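Local atomic coordinates of aluminum resistance protein (Clostridium novyi, PDB entry 3I16), a protein that probably acts as a pyridoxal-5'-phosphate-dependent carbon-sulfur lyase of the methionine gamma-lyase family and is thought to take part in aluminum resistance. Residues V217-G222 with K228-V233; Q45-N50 with A83-T88; V180-S185 with K200-C205. All coordinates share one frame; numbering follows the deposited sequence.

Interaction 1 (V217-G222 with K228-V233); sequences VDNCYG and KEPTDV. With PLP (pyridoxal-5'-phosphate), chain J.
The amide of Asn219 and the carboxylate of Glu229 meet almost perpendicularly, their planes 81° apart, while the ring of Tyr221 receives the cofactor oxygen PLP O3 at its edge, in the plane of the ring. Asn219 and Tyr221 belong to a type II beta turn, Asn219 to Gly222, that follows strand 214-218 in the cofactor-binding domain of this enzyme, a member of the PLP aminotransferase clan; Glu229 comes from the loop beyond it. Asn219 ND2 donates a nearly straight hydrogen bond to Glu229 OE1 (3.0 Å), leaving within its own amide plane but arriving on the anti side of the carboxylate, 31° out of that plane. The Glu229 chain bends at chi2 (-67°) to bring the carboxylate round to the turn. Arg184 joins from outside, bridging Glu229 OE1 and Asn219 OD1, and Phe224 N binds Glu229 OE2. Asn219 ND2 also bonds to Tyr256 OH, so both ends of the buried amide and both carboxylate oxygens have partners. The compact ring of Pro230 turns its CB to Val217 CG2 (3.9 Å) as apolar packing, while its CG lies close to the oxygen Asn219 OD1 (3.3 Å). Toward the cofactor, Cys220 SG lies 3.6 Å from PLP C5. Asp218 divides its carboxylate: OD1 accepts from Cys220 N at 3.2 Å, making an Asx turn, and OD2 takes a very short bond, 2.5 Å, from PLP N1.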
loop_
_atom_site.group_PDB
_atom_site.type_symbol
_atom_site.label_atom_id
_atom_site.label_comp_id
_atom_site.label_asym_id
_atom_site.label_seq_id
_atom_site.Cartn_x
_atom_site.Cartn_y
_atom_site.Cartn_z
ATOM N N VAL B 217 -13.790 30.238 -3.517
ATOM C CA VAL B 217 -14.878 29.543 -2.832
ATOM C C VAL B 217 -14.413 28.283 -2.130
ATOM O O VAL B 217 -13.742 27.429 -2.719
ATOM C CB VAL B 217 -16.012 29.138 -3.796
ATOM C CG1 VAL B 217 -17.167 28.479 -2.996
ATOM C CG2 VAL B 217 -16.507 30.350 -4.582
ATOM N N ASP B 218 -14.774 28.203 -0.856
ATOM C CA ASP B 218 -14.623 27.011 -0.014
ATOM C C ASP B 218 -15.812 26.177 -0.426
ATOM O O ASP B 218 -16.949 26.481 -0.056
ATOM C CB ASP B 218 -14.738 27.427 1.461
ATOM C CG ASP B 218 -14.826 26.250 2.432
ATOM O OD1 ASP B 218 -14.951 25.078 2.013
ATOM O OD2 ASP B 218 -14.738 26.527 3.644
ATOM N N ASN B 219 -15.547 25.129 -1.187
ATOM C CA ASN B 219 -16.570 24.295 -1.783
ATOM C C ASN B 219 -16.919 23.033 -0.986
ATOM O O ASN B 219 -17.766 22.246 -1.423
ATOM C CB ASN B 219 -16.123 23.888 -3.207
ATOM C CG ASN B 219 -17.302 23.587 -4.128
ATOM O OD1 ASN B 219 -18.321 24.271 -4.057
ATOM N ND2 ASN B 219 -17.170 22.577 -4.994
ATOM N N CYS B 220 -16.264 22.822 0.153
ATOM C CA CYS B 220 -16.539 21.640 0.980
ATOM C C CYS B 220 -18.022 21.358 1.174
ATOM O O CYS B 220 -18.772 22.259 1.559
ATOM C CB CYS B 220 -15.941 21.809 2.361
ATOM S SG CYS B 220 -14.166 21.619 2.417
ATOM N N TYR B 221 -18.406 20.105 0.921
ATOM C CA TYR B 221 -19.785 19.592 1.058
ATOM C C TYR B 221 -20.760 19.927 -0.057
ATOM O O TYR B 221 -21.855 19.373 -0.092
ATOM C CB TYR B 221 -20.426 19.986 2.380
ATOM C CG TYR B 221 -19.804 19.364 3.610
ATOM C CD1 TYR B 221 -19.836 17.980 3.799
ATOM C CD2 TYR B 221 -19.288 20.142 4.611
ATOM C CE1 TYR B 221 -19.317 17.417 4.922
ATOM C CE2 TYR B 221 -18.781 19.582 5.746
ATOM C CZ TYR B 221 -18.801 18.235 5.899
ATOM O OH TYR B 221 -18.272 17.711 7.033
ATOM N N GLY B 222 -20.359 20.781 -0.993
ATOM C CA GLY B 222 -21.231 21.193 -2.086
ATOM C C GLY B 222 -21.019 20.484 -3.396
ATOM O O GLY B 222 -21.808 20.672 -4.320
ATOM N N LYS B 228 -23.998 22.472 -11.811
ATOM C CA LYS B 228 -22.911 23.448 -11.873
ATOM C C LYS B 228 -22.121 23.493 -10.564
ATOM O O LYS B 228 -22.624 23.136 -9.496
ATOM C CB LYS B 228 -23.460 24.857 -12.138
ATOM C CG LYS B 228 -24.072 25.055 -13.506
ATOM C CD LYS B 228 -24.325 26.532 -13.785
ATOM C CE LYS B 228 -24.738 26.752 -15.223
ATOM N NZ LYS B 228 -25.947 25.970 -15.539
ATOM N N GLU B 229 -20.885 23.954 -10.663
ATOM C CA GLU B 229 -20.022 24.180 -9.501
ATOM C C GLU B 229 -19.685 25.687 -9.503
ATOM O O GLU B 229 -20.002 26.403 -10.467
ATOM C CB GLU B 229 -18.786 23.302 -9.581
ATOM C CG GLU B 229 -19.088 21.791 -9.439
ATOM C CD GLU B 229 -19.601 21.384 -8.060
ATOM O OE1 GLU B 229 -19.232 22.033 -7.065
ATOM O OE2 GLU B 229 -20.354 20.378 -7.968
ATOM N N PRO B 230 -19.055 26.184 -8.429
ATOM C CA PRO B 230 -18.795 27.627 -8.399
ATOM C C PRO B 230 -17.898 28.106 -9.532
ATOM O O PRO B 230 -17.991 29.264 -9.927
ATOM C CB PRO B 230 -18.123 27.840 -7.048
ATOM C CG PRO B 230 -18.636 26.733 -6.204
ATOM C CD PRO B 230 -18.750 25.548 -7.138
ATOM N N THR B 231 -17.060 27.221 -10.060
ATOM C CA THR B 231 -16.172 27.556 -11.163
ATOM C C THR B 231 -16.950 27.760 -12.481
ATOM O O THR B 231 -16.415 28.323 -13.426
ATOM C CB THR B 231 -15.092 26.460 -11.330
ATOM O OG1 THR B 231 -15.732 25.177 -11.296
ATOM C CG2 THR B 231 -14.070 26.524 -10.178
ATOM N N ASP B 232 -18.194 27.291 -12.546
ATOM C CA ASP B 232 -19.049 27.480 -13.706
ATOM C C ASP B 232 -19.760 28.831 -13.613
ATOM O O ASP B 232 -20.390 29.243 -14.581
ATOM C CB ASP B 232 -20.089 26.346 -13.823
ATOM C CG ASP B 232 -19.460 24.998 -14.058
ATOM O OD1 ASP B 232 -18.677 24.897 -15.018
ATOM O OD2 ASP B 232 -19.728 24.043 -13.284
ATOM N N VAL B 233 -19.691 29.513 -12.463
ATOM C CA VAL B 233 -20.327 30.834 -12.333
ATOM C C VAL B 233 -19.331 31.947 -11.966
ATOM O O VAL B 233 -19.700 32.942 -11.320
ATOM C CB VAL B 233 -21.595 30.812 -11.406
ATOM C CG1 VAL B 233 -22.690 29.947 -12.057
ATOM C CG2 VAL B 233 -21.289 30.326 -9.996
HETATM N N1 PLP J . -14.975 24.658 5.284
HETATM C C2 PLP J . -16.212 24.173 5.587
HETATM C C2A PLP J . -17.418 25.044 5.412
HETATM C C3 PLP J . -16.320 22.861 6.046
HETATM O O3 PLP J . -17.567 22.367 6.339
HETATM C C4 PLP J . -15.179 22.063 6.207
HETATM C C5 PLP J . -13.923 22.576 5.900
HETATM C C6 PLP J . -13.848 23.870 5.427
HETATM C C5A PLP J . -12.638 21.776 6.009
HETATM O O4P PLP J . -12.568 21.043 7.187
HETATM P P PLP J . -11.445 19.904 7.525
HETATM O O1P PLP J . -11.253 18.860 6.435
HETATM O O2P PLP J . -12.048 19.208 8.722
HETATM O O3P PLP J . -10.119 20.595 7.804
HETATM O O HOH W 1 -22.717 21.697 -7.138
#

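Interaction 2 (Q45-N50 with A83-T88); sequences QLKVLN and ARVFNT
Helix 17-54 and the last turn of helix 73-86 come close at Val48 and Val85, whose CA atoms are 5.9 Å apart. This is helix-helix packing at a helix C terminus, where Asn87 leaves the helix with a positive phi (53°) in a Schellman motif: Thr88 N reaches back to Ala83 O at 2.8 Å, with a weaker bond from Asn87 N to Arg84 O. The CG2 branch of Val85, lying beside its own backbone N, lands on the backbone of the partner helix, 4.2 Å from Val48 CA, and at the same distance from Val48 CG2; a short branched residue lets the two backbones draw this near. Ala51, one turn further along helix 17-54, also touches Val85, while Val48 also meets Leu294 and Pro298 of helix 287-318. Lysine suits the edge of the patch because it is apolar along its length and charged at its end. The Lys47 chain runs past the Val85 carbonyl, with CD 3.6 Å from Val85 O, and then bends at chi3 (70°), carrying the ammonium group beyond the apolar patch. There NZ bonds to Thr227 O, in the loop after strand 214-218, and weakly to Asn44 OD1. A water completes the join to helix 73-86: it accepts from Lys47 NZ at 2.8 Å and lies 2.8 Å from Val85 O, to which it can donate.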
loop_
_atom_site.group_PDB
_atom_site.type_symbol
_atom_site.label_atom_id
_atom_site.label_comp_id
_atom_site.label_asym_id
_atom_site.label_seq_id
_atom_site.Cartn_x
_atom_site.Cartn_y
_atom_site.Cartn_z
ATOM N N GLN B 45 -23.057 12.316 -13.326
ATOM C CA GLN B 45 -22.363 11.085 -13.583
ATOM C C GLN B 45 -21.758 11.180 -14.987
ATOM O O GLN B 45 -20.624 10.764 -15.218
ATOM C CB GLN B 45 -23.316 9.876 -13.501
ATOM C CG GLN B 45 -22.608 8.529 -13.729
ATOM C CD GLN B 45 -21.737 8.129 -12.567
ATOM O OE1 GLN B 45 -22.235 7.613 -11.575
ATOM N NE2 GLN B 45 -20.428 8.321 -12.695
ATOM N N LEU B 46 -22.533 11.704 -15.930
ATOM C CA LEU B 46 -22.075 11.844 -17.311
ATOM C C LEU B 46 -20.918 12.851 -17.414
ATOM O O LEU B 46 -19.951 12.617 -18.133
ATOM C CB LEU B 46 -23.247 12.248 -18.201
ATOM C CG LEU B 46 -22.989 12.497 -19.670
ATOM C CD1 LEU B 46 -22.335 11.280 -20.362
ATOM C CD2 LEU B 46 -24.304 12.866 -20.302
ATOM N N LYS B 47 -21.017 13.939 -16.657
ATOM C CA LYS B 47 -19.960 14.959 -16.588
ATOM C C LYS B 47 -18.624 14.335 -16.160
ATOM O O LYS B 47 -17.570 14.568 -16.785
ATOM C CB LYS B 47 -20.372 16.071 -15.608
ATOM C CG LYS B 47 -19.319 17.151 -15.372
ATOM C CD LYS B 47 -19.878 18.391 -14.666
ATOM C CE LYS B 47 -20.259 18.183 -13.222
ATOM N NZ LYS B 47 -20.820 19.432 -12.663
ATOM N N VAL B 48 -18.666 13.525 -15.111
ATOM C CA VAL B 48 -17.448 12.868 -14.619
ATOM C C VAL B 48 -16.928 11.807 -15.599
ATOM O O VAL B 48 -15.718 11.738 -15.850
ATOM C CB VAL B 48 -17.635 12.282 -13.196
ATOM C CG1 VAL B 48 -16.406 11.501 -12.769
ATOM C CG2 VAL B 48 -17.957 13.407 -12.174
ATOM N N LEU B 49 -17.827 11.012 -16.181
ATOM C CA LEU B 49 -17.426 9.978 -17.147
ATOM C C LEU B 49 -16.720 10.644 -18.309
ATOM O O LEU B 49 -15.669 10.192 -18.758
ATOM C CB LEU B 49 -18.626 9.229 -17.683
ATOM C CG LEU B 49 -18.368 8.155 -18.765
ATOM C CD1 LEU B 49 -17.480 6.979 -18.269
ATOM C CD2 LEU B 49 -19.717 7.649 -19.311
ATOM N N ASN B 50 -17.319 11.728 -18.802
ATOM C CA ASN B 50 -16.756 12.447 -19.928
ATOM C C ASN B 50 -15.344 12.947 -19.653
ATOM O O ASN B 50 -14.469 12.822 -20.513
ATOM C CB ASN B 50 -17.653 13.618 -20.315
ATOM C CG ASN B 50 -17.193 14.286 -21.578
ATOM O OD1 ASN B 50 -16.697 15.412 -21.564
ATOM N ND2 ASN B 50 -17.304 13.575 -22.678
ATOM N N ALA B 83 -9.940 19.238 -13.460
ATOM C CA ALA B 83 -10.049 20.506 -14.184
ATOM C C ALA B 83 -11.167 20.479 -15.233
ATOM O O ALA B 83 -11.938 21.447 -15.345
ATOM C CB ALA B 83 -8.699 20.893 -14.791
ATOM N N ARG B 84 -11.302 19.349 -15.938
ATOM C CA ARG B 84 -12.415 19.172 -16.860
ATOM C C ARG B 84 -13.756 19.104 -16.135
ATOM O O ARG B 84 -14.724 19.704 -16.600
ATOM C CB ARG B 84 -12.242 17.924 -17.718
ATOM C CG ARG B 84 -11.189 18.088 -18.784
ATOM C CD ARG B 84 -10.968 16.800 -19.521
ATOM N NE ARG B 84 -9.898 16.962 -20.496
ATOM C CZ ARG B 84 -10.064 17.468 -21.714
ATOM N NH1 ARG B 84 -11.267 17.859 -22.144
ATOM N NH2 ARG B 84 -9.017 17.569 -22.518
ATOM N N VAL B 85 -13.827 18.379 -15.015
ATOM C CA VAL B 85 -15.085 18.260 -14.245
ATOM C C VAL B 85 -15.584 19.628 -13.782
ATOM O O VAL B 85 -16.772 19.937 -13.907
ATOM C CB VAL B 85 -14.945 17.323 -13.023
ATOM C CG1 VAL B 85 -16.132 17.478 -12.079
ATOM C CG2 VAL B 85 -14.785 15.872 -13.465
ATOM N N PHE B 86 -14.666 20.436 -13.256
ATOM C CA PHE B 86 -14.953 21.794 -12.772
ATOM C C PHE B 86 -14.864 22.899 -13.842
ATOM O O PHE B 86 -15.114 24.066 -13.563
ATOM C CB PHE B 86 -14.017 22.131 -11.602
ATOM C CG PHE B 86 -14.329 21.366 -10.345
ATOM C CD1 PHE B 86 -15.408 21.735 -9.555
ATOM C CD2 PHE B 86 -13.558 20.287 -9.949
ATOM C CE1 PHE B 86 -15.708 21.036 -8.385
ATOM C CE2 PHE B 86 -13.854 19.593 -8.775
ATOM C CZ PHE B 86 -14.932 19.967 -8.005
ATOM N N ASN B 87 -14.535 22.529 -15.069
ATOM C CA ASN B 87 -14.384 23.487 -16.154
ATOM C C ASN B 87 -13.424 24.612 -15.797
ATOM O O ASN B 87 -13.735 25.787 -15.977
ATOM C CB ASN B 87 -15.749 24.034 -16.605
ATOM C CG ASN B 87 -16.683 22.932 -17.079
ATOM O OD1 ASN B 87 -16.328 22.173 -17.981
ATOM N ND2 ASN B 87 -17.886 22.841 -16.479
ATOM N N THR B 88 -12.257 24.250 -15.272
ATOM C CA THR B 88 -11.238 25.247 -14.931
ATOM C C THR B 88 -10.013 25.007 -15.801
ATOM O O THR B 88 -9.902 23.985 -16.463
ATOM C CB THR B 88 -10.804 25.120 -13.481
ATOM O OG1 THR B 88 -10.305 23.791 -13.265
ATOM C CG2 THR B 88 -11.978 25.416 -12.533
HETATM O O HOH W 2 -18.932 21.433 -13.027
#

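Interaction 3 (V180-S185 with K200-C205); sequences VHIQRS and KSIVDC. With PLP (pyridoxal-5'-phosphate), chain J.
Strand residues 180-183 and helix residues 200-205 face each other with backbones well separated, the closest CA atoms being those of Ile182 and Ile202 at 8.4 Å. The two pieces belong to a beta-alpha-beta crossover, in which helix 196-209 connects the parallel neighbouring strands 177-183 and 214-218 and covers one face of the central sheet. At this spacing only side chains can fill the interface, and branched apolar ones suit it. Ile182 and Ile202 each point toward the other's segment and lie alongside one another, running in opposite senses, so that each offers its flank to the other. Ile182 CD1 rests 3.8 Å from Ile202 CG2, while further along the pair Ile182 CG2 lies 4.2 Å from Ile202 CD1. With chi1 at -59°, Ile182 places CG1 beside its backbone N and sends CD1 into the helix surface, where Val203 CG2 is its second neighbour at 4.3 Å. Around this pair, Val121 and Val217 also pack on Ile182, and Val203 meets Cys215 of strand 214-218.

The other face of the strand looks to the cofactor. Gln183 extends its chain fully, and its CD lies 3.7 Å from the PLP methyl C2A; Ser185 CB touches the same methyl. A glutamine serves here because its end offers both a donor and an acceptor: OE1 accepts from Tyr126 N, while NE2 is held by the turn just after the strand. On the outer side of the helix, Lys200 and Asp204, one turn apart, form a salt bridge in which Asp204 OD2 offers its syn lone pair to Lys200 NZ. Within the pocket, Gln183 NE2 donates to Ser185 O at 2.9 Å, with the oxygen in the plane of the amide and the donor tilted 29° from the carbonyl plane.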
loop_
_atom_site.group_PDB
_atom_site.type_symbol
_atom_site.label_atom_id
_atom_site.label_comp_id
_atom_site.label_asym_id
_atom_site.label_seq_id
_atom_site.Cartn_x
_atom_site.Cartn_y
_atom_site.Cartn_z
ATOM N N VAL B 180 -11.616 37.786 -2.460
ATOM C CA VAL B 180 -12.890 37.646 -1.750
ATOM C C VAL B 180 -13.073 36.150 -1.490
ATOM O O VAL B 180 -12.937 35.324 -2.405
ATOM C CB VAL B 180 -14.101 38.270 -2.522
ATOM C CG1 VAL B 180 -15.475 37.794 -1.962
ATOM C CG2 VAL B 180 -14.044 39.795 -2.468
ATOM N N HIS B 181 -13.311 35.823 -0.218
ATOM C CA HIS B 181 -13.534 34.476 0.235
ATOM C C HIS B 181 -15.030 34.254 0.477
ATOM O O HIS B 181 -15.672 34.999 1.225
ATOM C CB HIS B 181 -12.719 34.206 1.496
ATOM C CG HIS B 181 -13.222 33.052 2.313
ATOM N ND1 HIS B 181 -13.952 33.230 3.469
ATOM C CD2 HIS B 181 -13.116 31.717 2.137
ATOM C CE1 HIS B 181 -14.282 32.051 3.959
ATOM N NE2 HIS B 181 -13.765 31.120 3.183
ATOM N N ILE B 182 -15.558 33.217 -0.157
ATOM C CA ILE B 182 -16.956 32.845 -0.087
ATOM C C ILE B 182 -17.102 31.409 0.428
ATOM O O ILE B 182 -16.596 30.474 -0.176
ATOM C CB ILE B 182 -17.540 32.842 -1.507
ATOM C CG1 ILE B 182 -17.396 34.219 -2.175
ATOM C CG2 ILE B 182 -18.958 32.390 -1.495
ATOM C CD1 ILE B 182 -17.452 34.100 -3.707
ATOM N N GLN B 183 -17.806 31.231 1.530
ATOM C CA GLN B 183 -18.012 29.894 2.075
ATOM C C GLN B 183 -19.353 29.364 1.603
ATOM O O GLN B 183 -20.373 29.964 1.882
ATOM C CB GLN B 183 -17.981 29.956 3.586
ATOM C CG GLN B 183 -17.985 28.594 4.256
ATOM C CD GLN B 183 -17.768 28.737 5.738
ATOM O OE1 GLN B 183 -16.702 29.201 6.188
ATOM N NE2 GLN B 183 -18.781 28.356 6.519
ATOM N N ARG B 184 -19.347 28.238 0.890
ATOM C CA ARG B 184 -20.583 27.662 0.371
ATOM C C ARG B 184 -21.443 27.039 1.475
ATOM O O ARG B 184 -22.633 27.373 1.617
ATOM C CB ARG B 184 -20.256 26.626 -0.697
ATOM C CG ARG B 184 -21.460 26.016 -1.339
ATOM C CD ARG B 184 -21.083 25.165 -2.481
ATOM N NE ARG B 184 -22.253 24.588 -3.145
ATOM C CZ ARG B 184 -22.182 23.842 -4.242
ATOM N NH1 ARG B 184 -21.012 23.601 -4.823
ATOM N NH2 ARG B 184 -23.279 23.338 -4.768
ATOM N N SER B 185 -20.837 26.144 2.251
ATOM C CA SER B 185 -21.519 25.438 3.342
ATOM C C SER B 185 -21.636 26.342 4.564
ATOM O O SER B 185 -20.830 27.250 4.751
ATOM C CB SER B 185 -20.739 24.165 3.692
ATOM O OG SER B 185 -21.366 23.433 4.723
ATOM N N LYS B 200 -22.954 33.065 -7.824
ATOM C CA LYS B 200 -22.863 33.866 -9.033
ATOM C C LYS B 200 -23.140 35.341 -8.722
ATOM O O LYS B 200 -22.427 36.214 -9.190
ATOM C CB LYS B 200 -23.865 33.403 -10.096
ATOM C CG LYS B 200 -23.743 34.168 -11.435
ATOM C CD LYS B 200 -24.750 33.686 -12.458
ATOM C CE LYS B 200 -24.452 34.252 -13.865
ATOM N NZ LYS B 200 -24.330 35.724 -13.912
ATOM N N SER B 201 -24.170 35.625 -7.941
ATOM C CA SER B 201 -24.491 37.023 -7.653
ATOM C C SER B 201 -23.327 37.717 -6.927
ATOM O O SER B 201 -23.062 38.864 -7.196
ATOM C CB SER B 201 -25.812 37.159 -6.876
ATOM O OG SER B 201 -25.619 36.754 -5.543
ATOM N N ILE B 202 -22.619 37.013 -6.040
ATOM C CA ILE B 202 -21.452 37.590 -5.355
ATOM C C ILE B 202 -20.305 37.828 -6.355
ATOM O O ILE B 202 -19.717 38.921 -6.413
ATOM C CB ILE B 202 -20.943 36.706 -4.177
ATOM C CG1 ILE B 202 -21.993 36.608 -3.049
ATOM C CG2 ILE B 202 -19.621 37.252 -3.655
ATOM C CD1 ILE B 202 -21.679 35.509 -1.987
ATOM N N VAL B 203 -20.000 36.826 -7.161
ATOM C CA VAL B 203 -18.918 36.986 -8.146
ATOM C C VAL B 203 -19.194 38.163 -9.072
ATOM O O VAL B 203 -18.335 39.068 -9.200
ATOM C CB VAL B 203 -18.648 35.701 -8.921
ATOM C CG1 VAL B 203 -17.584 35.931 -9.986
ATOM C CG2 VAL B 203 -18.221 34.621 -7.951
ATOM N N ASP B 204 -20.385 38.201 -9.677
ATOM C CA ASP B 204 -20.740 39.327 -10.560
ATOM C C ASP B 204 -20.617 40.690 -9.871
ATOM O O ASP B 204 -20.139 41.659 -10.455
ATOM C CB ASP B 204 -22.156 39.163 -11.128
ATOM C CG ASP B 204 -22.259 38.005 -12.078
ATOM O OD1 ASP B 204 -21.212 37.455 -12.448
ATOM O OD2 ASP B 204 -23.383 37.644 -12.458
ATOM N N CYS B 205 -21.034 40.750 -8.621
ATOM C CA CYS B 205 -20.949 41.975 -7.855
ATOM C C CYS B 205 -19.489 42.421 -7.626
ATOM O O CYS B 205 -19.130 43.598 -7.829
ATOM C CB CYS B 205 -21.663 41.738 -6.526
ATOM S SG CYS B 205 -21.544 43.044 -5.350
HETATM N N1 PLP J . -14.975 24.658 5.284
HETATM C C2 PLP J . -16.212 24.173 5.587
HETATM C C2A PLP J . -17.418 25.044 5.412
HETATM C C3 PLP J . -16.320 22.861 6.046
HETATM O O3 PLP J . -17.567 22.367 6.339
HETATM C C4 PLP J . -15.179 22.063 6.207
HETATM C C5 PLP J . -13.923 22.576 5.900
HETATM C C6 PLP J . -13.848 23.870 5.427
HETATM C C5A PLP J . -12.638 21.776 6.009
HETATM O O4P PLP J . -12.568 21.043 7.187
HETATM P P PLP J . -11.445 19.904 7.525
HETATM O O1P PLP J . -11.253 18.860 6.435
HETATM O O2P PLP J . -12.048 19.208 8.722
HETATM O O3P PLP J . -10.119 20.595 7.804
#

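From the N terminus, interaction 2 comes first, closing a loop of 32 residues (14 helical) between helix 17-54 and the end of helix 73-86. Interaction 3 follows, folding helix 196-209 onto strand 177-183, and interaction 1 then closes a short loop just after strand 214-218. The three are in series; none nests or crosses. The first segments of interactions 1 and 3 lie on neighbouring strands, joined where Asp218 N bonds to Ile182 O, and both touch PLP. Interaction 1 also meets interaction 2, through Thr231 OG1 with Phe86 O and Asp232 with Asn87. The 217-233 region thus links the helical layer to the cofactor-bearing sheet, whereas interactions 2 and 3 do not touch.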